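Local coordinates for protein lectin (Trichosanthes anguina, PDB 4HR6) that binds carbohydrate as a nontoxic, three-chain seed lectin homologous to type II ribosome-inactivating proteins, with this chain probably corresponding to their ribosome-inactivating part, at residues B[149-154]-B[197-202]; B[165-170]-B[181-186]; B[79-84]-B[106-111]. All coordinates share one frame; numbering follows the deposited sequence.

Three contacts of this chain illustrate how helices, a hairpin and irregular segments are joined by quite different chemistry. Contacts 1 and 2 are neighbours, their centres 13 Å apart: helix 141-159 of contact 1 is followed in the chain by strand 166-174 of contact 2, so that the hairpin lies inside the chain loop that contact 1 closes. Glu152 OE2 and Ser169 OG meet at 3.8 Å where the two adjoin. Contact 3 stands apart, on the other side of the chain's centre from contact 1, with nearest atoms about 10 Å from contact 1 and about 15 Å from contact 2. Both contacts 1 and 2 have other subunits close by, whereas contact 3 is internal to this chain.

Contact 1: B[149-154]-B[197-202]; sequences NWSEIS and LQLYHC
Trp150 and Leu199 meet where the tail segment 197-202 lies against one turn of helix 141-159. Their side chains cross at about a right angle, and Leu199 CB sits over one face of the indole in a CH-pi contact, 4.0 Å from the centroid of the six-membered ring. The indole reaches the tail with its pyrrole nitrogen as well: NE1 donates to Leu197 O at 2.9 Å, the acceptor lying in the ring plane and the bond nearly straight (166°).

Ser154 completes the group from the same face of the indole. Its OG, anti to the carbonyl carbon (chi1 -57°), is placed to donate to Trp150 O one helical turn back, at 2.8 Å, and receives a hydrogen bond from Leu199 N at 3.0 Å. The Trp150 carbonyl therefore serves two donors, Ser154 OG and Ser154 N, which come from opposite faces of its plane. A single hydroxyl thus ties the tail backbone to the helix backbone, while His201 NE2 adds a bond to Ser151 O at 3.0 Å, more bent than that of the indole.

The tail so held carries an interchain bond, the disulfide of Cys202 with Cys3 of a neighbouring subunit. Further along helix 141-159, Gln158 bonds to Leu199 O and His201 N. Trp150 also forms a cation-pi pair with Lys119 at the end of helix 103-119, and Ile153 packs on Val171 of strand 166-174.

Contact 2: B[165-170]-B[181-186]; sequences GLFGSV and IEVDSI
Phe167 bonds to the backbone of the opposing strand, 181-185, and Gly165 to Ile186 just past its end, and so the register of the hairpin is fixed. Phe167 N donates to Asp184 O, and Ile186 N donates to Gly165 O, both at 2.9 Å; in the second bond the donor lies nearly in line with the C=O bond. Between them Leu166 and Ser185 form an antiparallel, non-hydrogen-bonded pair. Regular pairing then lapses: five residue steps from Leu166 lead to Val171, whose backbone bonds to Val183, only two steps from Ser185. Three extra residues are thus accommodated as the chain turns a corner at Gly168 and Ser169. Beyond the corner, Val170 CA makes a CA-H...O contact of 3.5 Å with Val183 O.

Van der Waals contact falls into two groups. Phe167 has CG anti to its carbonyl carbon (chi1 -73°), and the ring lies with one face on the backbone of Ser185, CE2 coming within 3.5 Å of Ser185 C. The ring also makes apolar contact with aliphatic carbons at two places: CE2 is 3.7 Å from Ile186 CG2, and CE1 is 4.0 Å from Val183 CG1. Past the corner the branches of Val170 divide, CG1 meeting Glu182 CB at 3.6 Å and CG2 approaching Asp184 CB.

The polar ends of Asp184 and Ser185 are bonded outside the two segments. The Asp184 carboxylate forms a salt bridge with Arg8 of a neighbouring subunit, and Ser185 OG is bonded to Val131 O of the same neighbouring subunit and to Tyr187 N of its own chain.

Backbone bonding and an aromatic ring laid on peptide groups therefore hold the hairpin together. The arginine would favour a charged Asp184, and this salt bridge joins the hairpin to the neighbouring subunit.

Contact 3: B[79-84]-B[106-111]; sequences QTIVLG and SFLVII
Ile81 and Leu108 touch methyl to methyl where the irregular segment 79-84 runs beside helix 103-119. Their side chains cross at about a right angle, with Ile81 CD1 against Leu108 CD2 at 3.7 Å. The isoleucine is also used at its other branch, whose CG2 lies 4.0 Å from Val109 CG2, so that one residue of the loop engages two successive residues of the helix. The first torsion (chi1 -65°) sets Ile81 CG2 anti to the backbone N, where it meets Val109, and the extended second one (chi2 159°) carries CD1 to Leu108.

Val109 is the helix residue with the most surface buried here, and it is approached at several points. While its CG2 faces Ile81, Leu83 CD2 comes up beside its backbone, 4.0 Å from Val109 CA, with the looser methyl pair Leu83 CD2 and Val109 CG1 at 4.3 Å. The alpha carbons of Leu83 and Val109 are 6.1 Å apart, a close approach of loop and helix backbones.

Polar atoms add little: Val82 O lies 4.1 Å from Val109 CG2, and no hydrogen bond joins the segments. Within the ribosome-inactivating-protein family region, aliphatic contact of modest area, 199 Å², thus pins the loop between helices 67-74 and 85-96 to helix 103-119.

Gly84, at the N-cap position, leads the loop directly into helix 85-96, and Leu83 is hydrogen-bonded through its backbone to Phe137. Helix 103-119 meanwhile reaches two other helices: Leu108 packs on Phe67 and Leu70 of helix 67-74, and Ile110 on Leu88 and Ala91 of helix 85-96.

Contact 1: B[149-154]-B[197-202]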
ATOM      1  N   ASN B 149      -9.602  -9.662  -0.259  1.00 31.94           N
ATOM      2  CA  ASN B 149     -10.180  -8.301  -0.361  1.00 28.37           C
ATOM      3  C   ASN B 149      -9.750  -7.473  -1.552  1.00 27.59           C
ATOM      4  O   ASN B 149     -10.118  -6.309  -1.647  1.00 28.15           O
ATOM      5  CB  ASN B 149      -9.869  -7.517   0.913  1.00 31.03           C
ATOM      6  CG  ASN B 149     -10.724  -7.954   2.076  1.00 30.75           C
ATOM      7  OD1 ASN B 149     -11.916  -7.729   2.082  1.00 34.69           O
ATOM      8  ND2 ASN B 149     -10.130  -8.601   3.040  1.00 33.26           N
ATOM      9  N   TRP B 150      -8.973  -8.050  -2.472  1.00 27.58           N
ATOM     10  CA  TRP B 150      -8.429  -7.274  -3.597  1.00 28.12           C
ATOM     11  C   TRP B 150      -9.488  -6.570  -4.436  1.00 28.92           C
ATOM     12  O   TRP B 150      -9.310  -5.421  -4.852  1.00 31.21           O
ATOM     13  CB  TRP B 150      -7.618  -8.187  -4.507  1.00 27.58           C
ATOM     14  CG  TRP B 150      -7.092  -7.529  -5.697  1.00 26.66           C
ATOM     15  CD1 TRP B 150      -6.147  -6.560  -5.735  1.00 27.99           C
ATOM     16  CD2 TRP B 150      -7.437  -7.808  -7.062  1.00 26.83           C
ATOM     17  NE1 TRP B 150      -5.879  -6.206  -7.040  1.00 27.20           N
ATOM     18  CE2 TRP B 150      -6.665  -6.948  -7.872  1.00 26.37           C
ATOM     19  CE3 TRP B 150      -8.336  -8.689  -7.675  1.00 28.01           C
ATOM     20  CZ2 TRP B 150      -6.754  -6.941  -9.266  1.00 28.66           C
ATOM     21  CZ3 TRP B 150      -8.426  -8.689  -9.063  1.00 29.24           C
ATOM     22  CH2 TRP B 150      -7.628  -7.826  -9.845  1.00 30.08           C
ATOM     23  N   SER B 151     -10.570  -7.284  -4.725  1.00 28.51           N
ATOM     24  CA  SER B 151     -11.661  -6.717  -5.496  1.00 29.05           C
ATOM     25  C   SER B 151     -12.282  -5.526  -4.792  1.00 26.43           C
ATOM     26  O   SER B 151     -12.493  -4.484  -5.384  1.00 27.55           O
ATOM     27  CB  SER B 151     -12.750  -7.767  -5.740  1.00 30.67           C
ATOM     28  OG  SER B 151     -13.769  -7.184  -6.524  1.00 32.40           O
ATOM     29  N   GLU B 152     -12.582  -5.717  -3.523  1.00 29.38           N
ATOM     30  CA  GLU B 152     -13.181  -4.700  -2.676  1.00 31.43           C
ATOM     31  C   GLU B 152     -12.248  -3.495  -2.464  1.00 32.59           C
ATOM     32  O   GLU B 152     -12.710  -2.357  -2.483  1.00 32.90           O
ATOM     33  CB  GLU B 152     -13.522  -5.342  -1.340  1.00 32.83           C
ATOM     34  CG  GLU B 152     -14.275  -4.471  -0.362  1.00 37.17           C
ATOM     35  CD  GLU B 152     -15.645  -4.028  -0.857  1.00 38.92           C
ATOM     36  OE1 GLU B 152     -16.231  -4.690  -1.729  1.00 40.60           O
ATOM     37  OE2 GLU B 152     -16.136  -2.998  -0.353  1.00 44.97           O
ATOM     38  N   ILE B 153     -10.950  -3.751  -2.260  1.00 29.30           N
ATOM     39  CA  ILE B 153      -9.949  -2.675  -2.163  1.00 28.51           C
ATOM     40  C   ILE B 153      -9.884  -1.902  -3.448  1.00 26.91           C
ATOM     41  O   ILE B 153      -9.866  -0.679  -3.435  1.00 28.63           O
ATOM     42  CB  ILE B 153      -8.529  -3.219  -1.868  1.00 29.32           C
ATOM     43  CG1 ILE B 153      -8.438  -3.697  -0.429  1.00 30.54           C
ATOM     44  CG2 ILE B 153      -7.439  -2.180  -2.128  1.00 29.92           C
ATOM     45  CD1 ILE B 153      -7.219  -4.555  -0.165  1.00 31.90           C
ATOM     46  N   SER B 154      -9.824  -2.594  -4.570  1.00 26.95           N
ATOM     47  CA  SER B 154      -9.869  -1.878  -5.839  1.00 27.19           C
ATOM     48  C   SER B 154     -11.119  -0.982  -5.971  1.00 26.79           C
ATOM     49  O   SER B 154     -11.034   0.130  -6.444  1.00 24.78           O
ATOM     50  CB  SER B 154      -9.850  -2.853  -7.016  1.00 28.26           C
ATOM     51  OG  SER B 154      -8.736  -3.698  -7.021  1.00 25.76           O
ATOM     52  N   LEU B 197      -1.708  -3.425  -8.644  1.00 33.08           N
ATOM     53  CA  LEU B 197      -2.647  -3.501  -9.756  1.00 30.81           C
ATOM     54  C   LEU B 197      -4.051  -3.464  -9.192  1.00 31.21           C
ATOM     55  O   LEU B 197      -4.308  -4.077  -8.166  1.00 30.74           O
ATOM     56  CB  LEU B 197      -2.475  -4.806 -10.521  1.00 31.79           C
ATOM     57  CG  LEU B 197      -1.229  -4.987 -11.379  1.00 32.93           C
ATOM     58  CD1 LEU B 197      -1.209  -6.398 -11.949  1.00 32.27           C
ATOM     59  CD2 LEU B 197      -1.121  -3.963 -12.489  1.00 31.76           C
ATOM     60  N   GLN B 198      -4.969  -2.760  -9.853  1.00 30.30           N
ATOM     61  CA  GLN B 198      -6.342  -2.746  -9.364  1.00 30.77           C
ATOM     62  C   GLN B 198      -7.348  -3.188 -10.413  1.00 29.27           C
ATOM     63  O   GLN B 198      -7.225  -2.866 -11.602  1.00 28.38           O
ATOM     64  CB  GLN B 198      -6.721  -1.394  -8.752  1.00 32.40           C
ATOM     65  CG  GLN B 198      -6.737  -0.218  -9.691  1.00 33.30           C
ATOM     66  CD  GLN B 198      -6.989   1.084  -8.954  1.00 33.15           C
ATOM     67  OE1 GLN B 198      -8.051   1.276  -8.375  1.00 31.71           O
ATOM     68  NE2 GLN B 198      -6.016   1.987  -8.984  1.00 35.53           N
ATOM     69  N   LEU B 199      -8.333  -3.947  -9.946  1.00 27.90           N
ATOM     70  CA  LEU B 199      -9.463  -4.349 -10.774  1.00 29.52           C
ATOM     71  C   LEU B 199     -10.321  -3.135 -11.128  1.00 28.91           C
ATOM     72  O   LEU B 199     -10.666  -2.340 -10.252  1.00 29.59           O
ATOM     73  CB  LEU B 199     -10.311  -5.371 -10.015  1.00 31.25           C
ATOM     74  CG  LEU B 199     -11.478  -6.037 -10.750  1.00 33.07           C
ATOM     75  CD1 LEU B 199     -10.992  -6.955 -11.854  1.00 32.74           C
ATOM     76  CD2 LEU B 199     -12.298  -6.819  -9.738  1.00 34.95           C
ATOM     77  N   TYR B 200     -10.666  -3.012 -12.403  1.00 29.11           N
ATOM     78  CA  TYR B 200     -11.620  -2.006 -12.865  1.00 30.32           C
ATOM     79  C   TYR B 200     -13.055  -2.253 -12.369  1.00 28.95           C
ATOM     80  O   TYR B 200     -13.600  -3.329 -12.521  1.00 27.67           O
ATOM     81  CB  TYR B 200     -11.623  -1.959 -14.392  1.00 30.34           C
ATOM     82  CG  TYR B 200     -12.627  -0.991 -14.949  1.00 32.69           C
ATOM     83  CD1 TYR B 200     -13.891  -1.430 -15.351  1.00 33.01           C
ATOM     84  CD2 TYR B 200     -12.335   0.363 -15.052  1.00 31.98           C
ATOM     85  CE1 TYR B 200     -14.821  -0.556 -15.854  1.00 32.46           C
ATOM     86  CE2 TYR B 200     -13.258   1.242 -15.566  1.00 35.11           C
ATOM     87  CZ  TYR B 200     -14.507   0.775 -15.958  1.00 32.96           C
ATOM     88  OH  TYR B 200     -15.435   1.639 -16.471  1.00 32.61           O
ATOM     89  N   HIS B 201     -13.651  -1.245 -11.756  1.00 30.35           N
ATOM     90  CA  HIS B 201     -15.077  -1.284 -11.393  1.00 30.73           C
ATOM     91  C   HIS B 201     -15.805  -0.130 -12.042  1.00 31.95           C
ATOM     92  O   HIS B 201     -16.907  -0.321 -12.560  1.00 34.61           O
ATOM     93  CB  HIS B 201     -15.285  -1.170  -9.886  1.00 31.52           C
ATOM     94  CG  HIS B 201     -14.913  -2.393  -9.114  1.00 31.96           C
ATOM     95  ND1 HIS B 201     -15.785  -3.434  -8.916  1.00 35.50           N
ATOM     96  CD2 HIS B 201     -13.776  -2.728  -8.464  1.00 33.33           C
ATOM     97  CE1 HIS B 201     -15.202  -4.364  -8.178  1.00 36.14           C
ATOM     98  NE2 HIS B 201     -13.985  -3.953  -7.883  1.00 32.87           N
ATOM     99  N   CYS B 202     -15.216   1.072 -11.992  1.00 31.45           N
ATOM    100  CA  CYS B 202     -15.901   2.276 -12.459  1.00 35.13           C
ATOM    101  C   CYS B 202     -14.980   3.250 -13.168  1.00 38.83           C
ATOM    102  O   CYS B 202     -13.781   3.275 -12.885  1.00 37.97           O
ATOM    103  CB  CYS B 202     -16.536   2.977 -11.281  1.00 38.51           C
ATOM    104  SG  CYS B 202     -17.979   2.127 -10.596  1.00 44.67           S
TER

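Contact 2: B[165-170]-B[181-186]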
ATOM      1  N   GLY B 165     -10.381  10.791  -0.736  1.00 38.33           N
ATOM      2  CA  GLY B 165      -9.581   9.597  -0.447  1.00 39.34           C
ATOM      3  C   GLY B 165     -10.169   8.697   0.615  1.00 38.55           C
ATOM      4  O   GLY B 165      -9.530   7.740   1.045  1.00 36.86           O
ATOM      5  N   LEU B 166     -11.402   8.984   1.022  1.00 36.88           N
ATOM      6  CA  LEU B 166     -12.094   8.155   1.981  1.00 36.33           C
ATOM      7  C   LEU B 166     -12.874   7.037   1.292  1.00 37.50           C
ATOM      8  O   LEU B 166     -13.517   7.240   0.259  1.00 37.03           O
ATOM      9  CB  LEU B 166     -13.052   9.005   2.822  1.00 40.70           C
ATOM     10  CG  LEU B 166     -12.323   9.927   3.817  1.00 42.53           C
ATOM     11  CD1 LEU B 166     -13.077  11.230   4.024  1.00 45.63           C
ATOM     12  CD2 LEU B 166     -12.115   9.218   5.142  1.00 42.72           C
ATOM     13  N   PHE B 167     -12.830   5.864   1.904  1.00 36.47           N
ATOM     14  CA  PHE B 167     -13.528   4.697   1.408  1.00 38.73           C
ATOM     15  C   PHE B 167     -15.022   4.805   1.716  1.00 42.00           C
ATOM     16  O   PHE B 167     -15.426   5.514   2.632  1.00 39.97           O
ATOM     17  CB  PHE B 167     -12.966   3.443   2.088  1.00 35.91           C
ATOM     18  CG  PHE B 167     -11.594   3.035   1.613  1.00 33.67           C
ATOM     19  CD1 PHE B 167     -11.046   1.852   2.062  1.00 34.26           C
ATOM     20  CD2 PHE B 167     -10.885   3.787   0.685  1.00 33.63           C
ATOM     21  CE1 PHE B 167      -9.803   1.427   1.632  1.00 35.67           C
ATOM     22  CE2 PHE B 167      -9.646   3.364   0.242  1.00 33.33           C
ATOM     23  CZ  PHE B 167      -9.108   2.179   0.715  1.00 34.35           C
ATOM     24  N   GLY B 168     -15.833   4.092   0.944  1.00 42.36           N
ATOM     25  CA  GLY B 168     -17.267   4.021   1.194  1.00 44.14           C
ATOM     26  C   GLY B 168     -17.560   2.966   2.228  1.00 45.01           C
ATOM     27  O   GLY B 168     -18.609   2.974   2.850  1.00 46.41           O
ATOM     28  N   SER B 169     -16.614   2.055   2.415  1.00 44.30           N
ATOM     29  CA  SER B 169     -16.771   0.964   3.342  1.00 45.64           C
ATOM     30  C   SER B 169     -15.407   0.574   3.934  1.00 45.34           C
ATOM     31  O   SER B 169     -14.370   0.749   3.298  1.00 47.93           O
ATOM     32  CB  SER B 169     -17.450  -0.211   2.617  1.00 49.04           C
ATOM     33  OG  SER B 169     -16.914  -1.458   3.017  1.00 57.55           O
ATOM     34  N   VAL B 170     -15.420   0.052   5.151  1.00 42.35           N
ATOM     35  CA  VAL B 170     -14.202  -0.395   5.822  1.00 44.50           C
ATOM     36  C   VAL B 170     -13.709  -1.717   5.234  1.00 42.82           C
ATOM     37  O   VAL B 170     -14.503  -2.600   4.955  1.00 42.11           O
ATOM     38  CB  VAL B 170     -14.450  -0.559   7.335  1.00 46.47           C
ATOM     39  CG1 VAL B 170     -13.271  -1.231   8.023  1.00 49.73           C
ATOM     40  CG2 VAL B 170     -14.721   0.798   7.965  1.00 47.71           C
ATOM     41  N   ILE B 181      -6.530  -4.548  11.414  1.00 44.62           N
ATOM     42  CA  ILE B 181      -6.383  -3.151  11.058  1.00 44.29           C
ATOM     43  C   ILE B 181      -7.522  -2.794  10.116  1.00 46.26           C
ATOM     44  O   ILE B 181      -7.513  -3.191   8.954  1.00 47.35           O
ATOM     45  CB  ILE B 181      -5.044  -2.872  10.345  1.00 43.11           C
ATOM     46  CG1 ILE B 181      -3.878  -3.328  11.197  1.00 44.09           C
ATOM     47  CG2 ILE B 181      -4.895  -1.394  10.020  1.00 43.39           C
ATOM     48  CD1 ILE B 181      -2.531  -2.948  10.618  1.00 48.28           C
ATOM     49  N   GLU B 182      -8.490  -2.034  10.618  1.00 46.34           N
ATOM     50  CA  GLU B 182      -9.609  -1.567   9.812  1.00 47.28           C
ATOM     51  C   GLU B 182      -9.201  -0.316   9.044  1.00 44.64           C
ATOM     52  O   GLU B 182      -8.895   0.707   9.632  1.00 49.47           O
ATOM     53  CB  GLU B 182     -10.809  -1.271  10.705  1.00 51.26           C
ATOM     54  CG  GLU B 182     -11.314  -2.478  11.479  1.00 55.99           C
ATOM     55  CD  GLU B 182     -12.361  -2.133  12.532  1.00 63.54           C
ATOM     56  OE1 GLU B 182     -12.825  -0.969  12.581  1.00 68.34           O
ATOM     57  OE2 GLU B 182     -12.719  -3.036  13.322  1.00 65.49           O
ATOM     58  N   VAL B 183      -9.186  -0.416   7.725  1.00 40.62           N
ATOM     59  CA  VAL B 183      -8.767   0.664   6.852  1.00 41.00           C
ATOM     60  C   VAL B 183     -10.006   1.293   6.189  1.00 40.26           C
ATOM     61  O   VAL B 183     -10.836   0.592   5.596  1.00 39.09           O
ATOM     62  CB  VAL B 183      -7.814   0.111   5.767  1.00 40.37           C
ATOM     63  CG1 VAL B 183      -7.386   1.198   4.809  1.00 44.53           C
ATOM     64  CG2 VAL B 183      -6.618  -0.543   6.418  1.00 43.45           C
ATOM     65  N   ASP B 184     -10.108   2.612   6.268  1.00 37.82           N
ATOM     66  CA  ASP B 184     -11.266   3.329   5.752  1.00 37.66           C
ATOM     67  C   ASP B 184     -10.882   4.492   4.851  1.00 35.98           C
ATOM     68  O   ASP B 184     -11.707   5.347   4.570  1.00 33.15           O
ATOM     69  CB  ASP B 184     -12.133   3.808   6.922  1.00 41.17           C
ATOM     70  CG  ASP B 184     -11.487   4.926   7.718  1.00 44.21           C
ATOM     71  OD1 ASP B 184     -12.218   5.871   8.098  1.00 44.63           O
ATOM     72  OD2 ASP B 184     -10.251   4.876   7.943  1.00 44.59           O
ATOM     73  N   SER B 185      -9.629   4.513   4.379  1.00 36.63           N
ATOM     74  CA  SER B 185      -9.159   5.572   3.488  1.00 36.36           C
ATOM     75  C   SER B 185      -7.907   5.120   2.771  1.00 34.52           C
ATOM     76  O   SER B 185      -7.322   4.110   3.118  1.00 36.11           O
ATOM     77  CB  SER B 185      -8.848   6.855   4.278  1.00 36.35           C
ATOM     78  OG  SER B 185      -7.653   6.707   5.020  1.00 36.08           O
ATOM     79  N   ILE B 186      -7.482   5.887   1.784  1.00 35.31           N
ATOM     80  CA  ILE B 186      -6.236   5.588   1.103  1.00 39.01           C
ATOM     81  C   ILE B 186      -4.969   5.990   1.871  1.00 39.04           C
ATOM     82  O   ILE B 186      -3.879   5.662   1.435  1.00 37.73           O
ATOM     83  CB  ILE B 186      -6.138   6.301  -0.238  1.00 42.38           C
ATOM     84  CG1 ILE B 186      -6.369   7.800  -0.046  1.00 43.13           C
ATOM     85  CG2 ILE B 186      -7.099   5.683  -1.233  1.00 47.82           C
ATOM     86  CD1 ILE B 186      -5.597   8.623  -1.037  1.00 47.71           C
TER

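Contact 3: B[79-84]-B[106-111]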
ATOM      1  N   GLN B  79      -3.839 -21.547   4.250  1.00 34.65           N
ATOM      2  CA  GLN B  79      -3.070 -21.424   5.496  1.00 38.62           C
ATOM      3  C   GLN B  79      -2.404 -22.724   5.944  1.00 40.55           C
ATOM      4  O   GLN B  79      -1.843 -22.796   7.028  1.00 40.64           O
ATOM      5  CB  GLN B  79      -3.965 -20.896   6.598  1.00 41.39           C
ATOM      6  CG  GLN B  79      -4.374 -19.464   6.326  1.00 45.05           C
ATOM      7  CD  GLN B  79      -5.460 -18.991   7.240  1.00 47.82           C
ATOM      8  OE1 GLN B  79      -6.613 -18.897   6.842  1.00 53.38           O
ATOM      9  NE2 GLN B  79      -5.099 -18.683   8.483  1.00 56.04           N
ATOM     10  N   THR B  80      -2.463 -23.731   5.082  1.00 38.94           N
ATOM     11  CA  THR B  80      -1.883 -25.029   5.305  1.00 39.94           C
ATOM     12  C   THR B  80      -0.846 -25.368   4.227  1.00 38.22           C
ATOM     13  O   THR B  80      -0.095 -26.321   4.355  1.00 41.80           O
ATOM     14  CB  THR B  80      -3.027 -26.061   5.270  1.00 45.58           C
ATOM     15  OG1 THR B  80      -3.729 -26.000   6.519  1.00 50.15           O
ATOM     16  CG2 THR B  80      -2.530 -27.466   5.037  1.00 50.43           C
ATOM     17  N   ILE B  81      -0.796 -24.598   3.153  1.00 35.08           N
ATOM     18  CA  ILE B  81      -0.035 -25.007   1.996  1.00 32.87           C
ATOM     19  C   ILE B  81       1.219 -24.180   1.875  1.00 32.09           C
ATOM     20  O   ILE B  81       1.154 -22.957   1.810  1.00 32.94           O
ATOM     21  CB  ILE B  81      -0.874 -24.854   0.718  1.00 34.95           C
ATOM     22  CG1 ILE B  81      -2.065 -25.817   0.770  1.00 36.86           C
ATOM     23  CG2 ILE B  81      -0.032 -25.122  -0.511  1.00 35.14           C
ATOM     24  CD1 ILE B  81      -3.202 -25.417  -0.134  1.00 38.19           C
ATOM     25  N   VAL B  82       2.356 -24.860   1.808  1.00 30.40           N
ATOM     26  CA  VAL B  82       3.639 -24.195   1.770  1.00 33.00           C
ATOM     27  C   VAL B  82       3.884 -23.587   0.400  1.00 31.91           C
ATOM     28  O   VAL B  82       3.546 -24.192  -0.617  1.00 33.28           O
ATOM     29  CB  VAL B  82       4.824 -25.142   2.151  1.00 33.01           C
ATOM     30  CG1 VAL B  82       4.766 -25.494   3.619  1.00 34.04           C
ATOM     31  CG2 VAL B  82       4.814 -26.431   1.337  1.00 37.34           C
ATOM     32  N   LEU B  83       4.467 -22.389   0.404  1.00 29.71           N
ATOM     33  CA  LEU B  83       4.906 -21.677  -0.785  1.00 30.18           C
ATOM     34  C   LEU B  83       6.420 -21.551  -0.749  1.00 32.23           C
ATOM     35  O   LEU B  83       7.025 -21.534   0.328  1.00 31.06           O
ATOM     36  CB  LEU B  83       4.307 -20.276  -0.820  1.00 30.46           C
ATOM     37  CG  LEU B  83       2.785 -20.237  -0.700  1.00 30.43           C
ATOM     38  CD1 LEU B  83       2.311 -18.803  -0.817  1.00 29.53           C
ATOM     39  CD2 LEU B  83       2.162 -21.133  -1.768  1.00 31.40           C
ATOM     40  N   GLY B  84       7.021 -21.429  -1.928  1.00 31.47           N
ATOM     41  CA  GLY B  84       8.469 -21.311  -2.046  1.00 30.47           C
ATOM     42  C   GLY B  84       8.959 -21.889  -3.350  1.00 31.85           C
ATOM     43  O   GLY B  84       8.170 -22.339  -4.192  1.00 32.02           O
ATOM     44  N   SER B 106      -1.542 -27.655  -6.749  1.00 27.84           N
ATOM     45  CA  SER B 106      -0.527 -27.016  -7.582  1.00 27.38           C
ATOM     46  C   SER B 106      -1.005 -25.656  -8.088  1.00 28.23           C
ATOM     47  O   SER B 106      -0.225 -24.713  -8.097  1.00 25.63           O
ATOM     48  CB  SER B 106      -0.090 -27.937  -8.719  1.00 27.94           C
ATOM     49  OG  SER B 106       0.315 -29.204  -8.209  1.00 29.44           O
ATOM     50  N   PHE B 107      -2.289 -25.545  -8.450  1.00 28.03           N
ATOM     51  CA  PHE B 107      -2.850 -24.249  -8.831  1.00 29.02           C
ATOM     52  C   PHE B 107      -2.786 -23.221  -7.679  1.00 28.81           C
ATOM     53  O   PHE B 107      -2.433 -22.072  -7.879  1.00 28.50           O
ATOM     54  CB  PHE B 107      -4.294 -24.386  -9.340  1.00 29.62           C
ATOM     55  CG  PHE B 107      -4.392 -24.670 -10.817  1.00 30.37           C
ATOM     56  CD1 PHE B 107      -5.081 -25.775 -11.281  1.00 31.45           C
ATOM     57  CD2 PHE B 107      -3.798 -23.826 -11.738  1.00 31.69           C
ATOM     58  CE1 PHE B 107      -5.177 -26.029 -12.650  1.00 33.16           C
ATOM     59  CE2 PHE B 107      -3.881 -24.078 -13.105  1.00 32.26           C
ATOM     60  CZ  PHE B 107      -4.570 -25.177 -13.555  1.00 32.54           C
ATOM     61  N   LEU B 108      -3.124 -23.646  -6.478  1.00 29.01           N
ATOM     62  CA  LEU B 108      -3.033 -22.775  -5.300  1.00 29.81           C
ATOM     63  C   LEU B 108      -1.625 -22.173  -5.105  1.00 29.34           C
ATOM     64  O   LEU B 108      -1.467 -20.970  -4.849  1.00 28.12           O
ATOM     65  CB  LEU B 108      -3.454 -23.559  -4.074  1.00 30.44           C
ATOM     66  CG  LEU B 108      -4.803 -23.316  -3.393  1.00 31.13           C
ATOM     67  CD1 LEU B 108      -5.752 -22.433  -4.152  1.00 31.25           C
ATOM     68  CD2 LEU B 108      -5.459 -24.640  -3.003  1.00 31.24           C
ATOM     69  N   VAL B 109      -0.603 -22.996  -5.290  1.00 28.15           N
ATOM     70  CA  VAL B 109       0.766 -22.518  -5.218  1.00 27.92           C
ATOM     71  C   VAL B 109       1.065 -21.489  -6.304  1.00 27.83           C
ATOM     72  O   VAL B 109       1.562 -20.385  -6.035  1.00 26.57           O
ATOM     73  CB  VAL B 109       1.758 -23.694  -5.316  1.00 29.36           C
ATOM     74  CG1 VAL B 109       3.180 -23.187  -5.362  1.00 30.61           C
ATOM     75  CG2 VAL B 109       1.581 -24.652  -4.135  1.00 29.78           C
ATOM     76  N   ILE B 110       0.754 -21.856  -7.546  1.00 28.53           N
ATOM     77  CA  ILE B 110       1.125 -21.061  -8.696  1.00 27.22           C
ATOM     78  C   ILE B 110       0.370 -19.730  -8.708  1.00 27.13           C
ATOM     79  O   ILE B 110       0.962 -18.683  -8.928  1.00 28.43           O
ATOM     80  CB  ILE B 110       0.886 -21.845 -10.000  1.00 30.22           C
ATOM     81  CG1 ILE B 110       1.936 -22.938 -10.149  1.00 31.40           C
ATOM     82  CG2 ILE B 110       0.947 -20.915 -11.201  1.00 30.56           C
ATOM     83  CD1 ILE B 110       1.505 -24.083 -11.024  1.00 32.91           C
ATOM     84  N   ILE B 111      -0.931 -19.777  -8.463  1.00 24.73           N
ATOM     85  CA  ILE B 111      -1.745 -18.581  -8.488  1.00 26.79           C
ATOM     86  C   ILE B 111      -1.216 -17.579  -7.452  1.00 25.85           C
ATOM     87  O   ILE B 111      -1.014 -16.410  -7.758  1.00 24.88           O
ATOM     88  CB  ILE B 111      -3.249 -18.931  -8.282  1.00 28.34           C
ATOM     89  CG1 ILE B 111      -3.782 -19.621  -9.545  1.00 29.33           C
ATOM     90  CG2 ILE B 111      -4.083 -17.701  -7.974  1.00 29.18           C
ATOM     91  CD1 ILE B 111      -5.153 -20.224  -9.377  1.00 32.04           C
TER